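Local coordinates for protein nucleoside-diphosphate sugar epimerase (SulA family) (Corynebacterium glutamicum, PDB 3OH8) that probably acts on nucleoside-diphosphate sugars as an NAD-dependent epimerase of the SulA family, with a Rossmann-type domain, at residues L58-R63 with D77-A82. Numbering follows the deposited sequence.
Sequences LKWVAR and DVCLTA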
ATOM      1  N   LEU A  58     -10.675 -21.002   4.462  1.00 44.08           N
ATOM      2  CA  LEU A  58      -9.622 -21.832   3.886  1.00 42.67           C
ATOM      3  C   LEU A  58      -8.246 -21.160   3.974  1.00 40.16           C
ATOM      4  O   LEU A  58      -8.141 -19.939   4.175  1.00 34.25           O
ATOM      5  CB  LEU A  58      -9.934 -22.191   2.432  1.00 47.02           C
ATOM      6  CG  LEU A  58     -11.125 -23.107   2.136  1.00 51.95           C
ATOM      7  CD1 LEU A  58     -11.241 -23.344   0.637  1.00 52.67           C
ATOM      8  CD2 LEU A  58     -10.984 -24.426   2.871  1.00 53.41           C
ATOM      9  N   LYS A  59      -7.196 -21.968   3.828  1.00 39.84           N
ATOM     10  CA  LYS A  59      -5.827 -21.474   3.929  1.00 36.77           C
ATOM     11  C   LYS A  59      -4.899 -22.137   2.933  1.00 38.63           C
ATOM     12  O   LYS A  59      -5.050 -23.313   2.599  1.00 39.45           O
ATOM     13  CB  LYS A  59      -5.291 -21.631   5.352  1.00 36.21           C
ATOM     14  CG  LYS A  59      -6.026 -20.764   6.340  1.00 37.51           C
ATOM     15  CD  LYS A  59      -5.464 -20.860   7.736  1.00 46.29           C
ATOM     16  CE  LYS A  59      -6.425 -20.214   8.729  1.00 51.61           C
ATOM     17  NZ  LYS A  59      -5.823 -20.028  10.077  1.00 53.36           N
ATOM     18  N   TRP A  60      -3.940 -21.363   2.443  1.00 34.98           N
ATOM     19  CA  TRP A  60      -2.953 -21.887   1.524  1.00 35.72           C
ATOM     20  C   TRP A  60      -1.600 -21.923   2.223  1.00 32.76           C
ATOM     21  O   TRP A  60      -1.131 -20.906   2.745  1.00 35.02           O
ATOM     22  CB  TRP A  60      -2.894 -21.024   0.266  1.00 36.89           C
ATOM     23  CG  TRP A  60      -1.973 -21.552  -0.779  1.00 40.94           C
ATOM     24  CD1 TRP A  60      -1.854 -22.849  -1.183  1.00 44.98           C
ATOM     25  CD2 TRP A  60      -1.046 -20.799  -1.571  1.00 42.01           C
ATOM     26  NE1 TRP A  60      -0.909 -22.950  -2.175  1.00 45.74           N
ATOM     27  CE2 TRP A  60      -0.398 -21.706  -2.431  1.00 46.63           C
ATOM     28  CE3 TRP A  60      -0.702 -19.450  -1.636  1.00 44.99           C
ATOM     29  CZ2 TRP A  60       0.571 -21.305  -3.345  1.00 48.27           C
ATOM     30  CZ3 TRP A  60       0.265 -19.054  -2.546  1.00 46.37           C
ATOM     31  CH2 TRP A  60       0.887 -19.977  -3.388  1.00 45.78           C
ATOM     32  N   VAL A  61      -0.987 -23.103   2.242  1.00 27.61           N
ATOM     33  CA  VAL A  61       0.300 -23.292   2.894  1.00 20.82           C
ATOM     34  C   VAL A  61       1.373 -23.320   1.818  1.00 26.54           C
ATOM     35  O   VAL A  61       1.506 -24.299   1.094  1.00 28.11           O
ATOM     36  CB  VAL A  61       0.345 -24.607   3.691  1.00 24.13           C
ATOM     37  CG1 VAL A  61       1.715 -24.798   4.339  1.00 23.71           C
ATOM     38  CG2 VAL A  61      -0.760 -24.624   4.743  1.00 26.31           C
ATOM     39  N   ALA A  62       2.115 -22.226   1.696  1.00 26.41           N
ATOM     40  CA  ALA A  62       3.190 -22.155   0.721  1.00 23.52           C
ATOM     41  C   ALA A  62       4.507 -22.478   1.402  1.00 28.10           C
ATOM     42  O   ALA A  62       4.678 -22.207   2.587  1.00 31.23           O
ATOM     43  CB  ALA A  62       3.243 -20.775   0.086  1.00 21.78           C
ATOM     44  N   ARG A  63       5.436 -23.051   0.647  1.00 22.62           N
ATOM     45  CA  ARG A  63       6.698 -23.509   1.207  1.00 27.16           C
ATOM     46  C   ARG A  63       7.836 -23.101   0.273  1.00 26.87           C
ATOM     47  O   ARG A  63       7.713 -23.236  -0.935  1.00 26.87           O
ATOM     48  CB  ARG A  63       6.639 -25.035   1.324  1.00 36.37           C
ATOM     49  CG  ARG A  63       7.473 -25.655   2.435  1.00 51.93           C
ATOM     50  CD  ARG A  63       7.201 -27.159   2.513  1.00 58.02           C
ATOM     51  NE  ARG A  63       8.386 -27.922   2.894  1.00 64.11           N
ATOM     52  CZ  ARG A  63       9.284 -28.395   2.034  1.00 69.77           C
ATOM     53  NH1 ARG A  63       9.142 -28.182   0.729  1.00 70.74           N
ATOM     54  NH2 ARG A  63      10.329 -29.080   2.481  1.00 72.00           N
ATOM     55  N   ASP A  77       8.844 -20.863  -4.671  1.00 24.04           N
ATOM     56  CA  ASP A  77       7.664 -21.126  -3.830  1.00 27.10           C
ATOM     57  C   ASP A  77       6.971 -22.382  -4.332  1.00 28.53           C
ATOM     58  O   ASP A  77       6.784 -22.537  -5.533  1.00 26.65           O
ATOM     59  CB  ASP A  77       6.632 -19.981  -3.896  1.00 24.96           C
ATOM     60  CG  ASP A  77       7.216 -18.631  -3.569  1.00 24.86           C
ATOM     61  OD1 ASP A  77       7.997 -18.519  -2.605  1.00 26.25           O
ATOM     62  OD2 ASP A  77       6.871 -17.663  -4.277  1.00 28.53           O
ATOM     63  N   VAL A  78       6.551 -23.263  -3.427  1.00 28.91           N
ATOM     64  CA  VAL A  78       5.839 -24.465  -3.853  1.00 32.41           C
ATOM     65  C   VAL A  78       4.633 -24.770  -2.972  1.00 29.91           C
ATOM     66  O   VAL A  78       4.651 -24.495  -1.775  1.00 24.65           O
ATOM     67  CB  VAL A  78       6.775 -25.710  -3.904  1.00 37.81           C
ATOM     68  CG1 VAL A  78       7.963 -25.446  -4.817  1.00 35.95           C
ATOM     69  CG2 VAL A  78       7.242 -26.101  -2.514  1.00 37.38           C
ATOM     70  N   CYS A  79       3.583 -25.319  -3.573  1.00 32.26           N
ATOM     71  CA  CYS A  79       2.452 -25.834  -2.803  1.00 42.20           C
ATOM     72  C   CYS A  79       2.192 -27.313  -3.072  1.00 52.03           C
ATOM     73  O   CYS A  79       2.085 -27.727  -4.226  1.00 54.83           O
ATOM     74  CB  CYS A  79       1.180 -25.052  -3.092  1.00 39.37           C
ATOM     75  SG  CYS A  79      -0.205 -25.686  -2.118  1.00 68.71           S
ATOM     76  N   LEU A  80       2.069 -28.098  -2.003  1.00 58.86           N
ATOM     77  CA  LEU A  80       1.854 -29.541  -2.128  1.00 69.59           C
ATOM     78  C   LEU A  80       0.396 -29.969  -1.915  1.00 73.41           C
ATOM     79  O   LEU A  80      -0.025 -31.016  -2.402  1.00 76.91           O
ATOM     80  CB  LEU A  80       2.793 -30.319  -1.188  1.00 73.79           C
ATOM     81  CG  LEU A  80       2.610 -30.239   0.335  1.00 73.89           C
ATOM     82  CD1 LEU A  80       1.543 -31.216   0.800  1.00 75.26           C
ATOM     83  CD2 LEU A  80       3.925 -30.520   1.058  1.00 71.60           C
ATOM     84  N   THR A  81      -0.369 -29.162  -1.185  1.00 72.87           N
ATOM     85  CA  THR A  81      -1.775 -29.469  -0.939  1.00 71.79           C
ATOM     86  C   THR A  81      -2.693 -28.522  -1.690  1.00 68.09           C
ATOM     87  O   THR A  81      -2.324 -27.398  -1.995  1.00 67.12           O
ATOM     88  CB  THR A  81      -2.123 -29.428   0.558  1.00 73.39           C
ATOM     89  OG1 THR A  81      -1.488 -28.299   1.172  1.00 74.99           O
ATOM     90  CG2 THR A  81      -1.655 -30.700   1.238  1.00 73.39           C
ATOM     91  N   ALA A  82      -3.908 -28.981  -1.958  1.00 70.95           N
ATOM     92  CA  ALA A  82      -4.811 -28.279  -2.857  1.00 69.03           C
ATOM     93  C   ALA A  82      -6.052 -27.723  -2.166  1.00 62.65           C
ATOM     94  O   ALA A  82      -7.128 -28.306  -2.276  1.00 66.49           O
ATOM     95  CB  ALA A  82      -5.234 -29.220  -3.982  1.00 71.33           C
TER
HETATM   96  O   HOH W   1      -2.148 -25.497   0.979  1.00 34.11           O
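Arg63 and Val78 form an antiparallel hydrogen-bonded pair, gripping each other through both backbone N-H groups. Arg63 N donates to Val78 O at 2.9 Å, while Val78 N reaches Arg63 O at 2.7 Å, close to the direction in which that carbonyl points. Around the shorter bond, Val78 CG2 lies 3.3 Å from Arg63 O, and CA of Asp77 adds a CA-H...O contact to the same oxygen. Val78 CG1 lies anti to the carbonyl carbon (chi1 -57°), which leaves CG2 between the backbone N and the carbonyl carbon, on the side of the sheet that also carries Arg63; CG2 touches Arg63 CB at 4.0 Å and lies near the plane of the guanidinium, at its edge.

Beyond this pair the segments splay apart, from 5.1 Å between the CA atoms of Ala62 and Cys79 to 8.0 Å between those of Trp60 and Ala82. Side chains and solvent take over there. Cys79 SG lies at the edge of the Trp60 indole as a sulfur-aromatic contact, but its modelled position is doubtful, being too close to Trp60 NE1 and Thr81 O. Ala62 CB lies over one face of the indole, toward its rim, and Phe52 and Trp90 contribute further ring contacts. A water accepts from Val61 N and hydrogen-bonds Thr81 OG1, bridging the widening gap.

The hairpin of strands 59-64 and 74-78 lies within the antiparallel sheet, flanked by strands 49-53 and 91-99, and Asp77 OD2 is held by His94 of the latter. The chemistry thus changes along the hairpin: two direct amide bonds at Arg63 and Val78 give way to a water-mediated link, with the thiol near the buried indole edge but its exact placement left open.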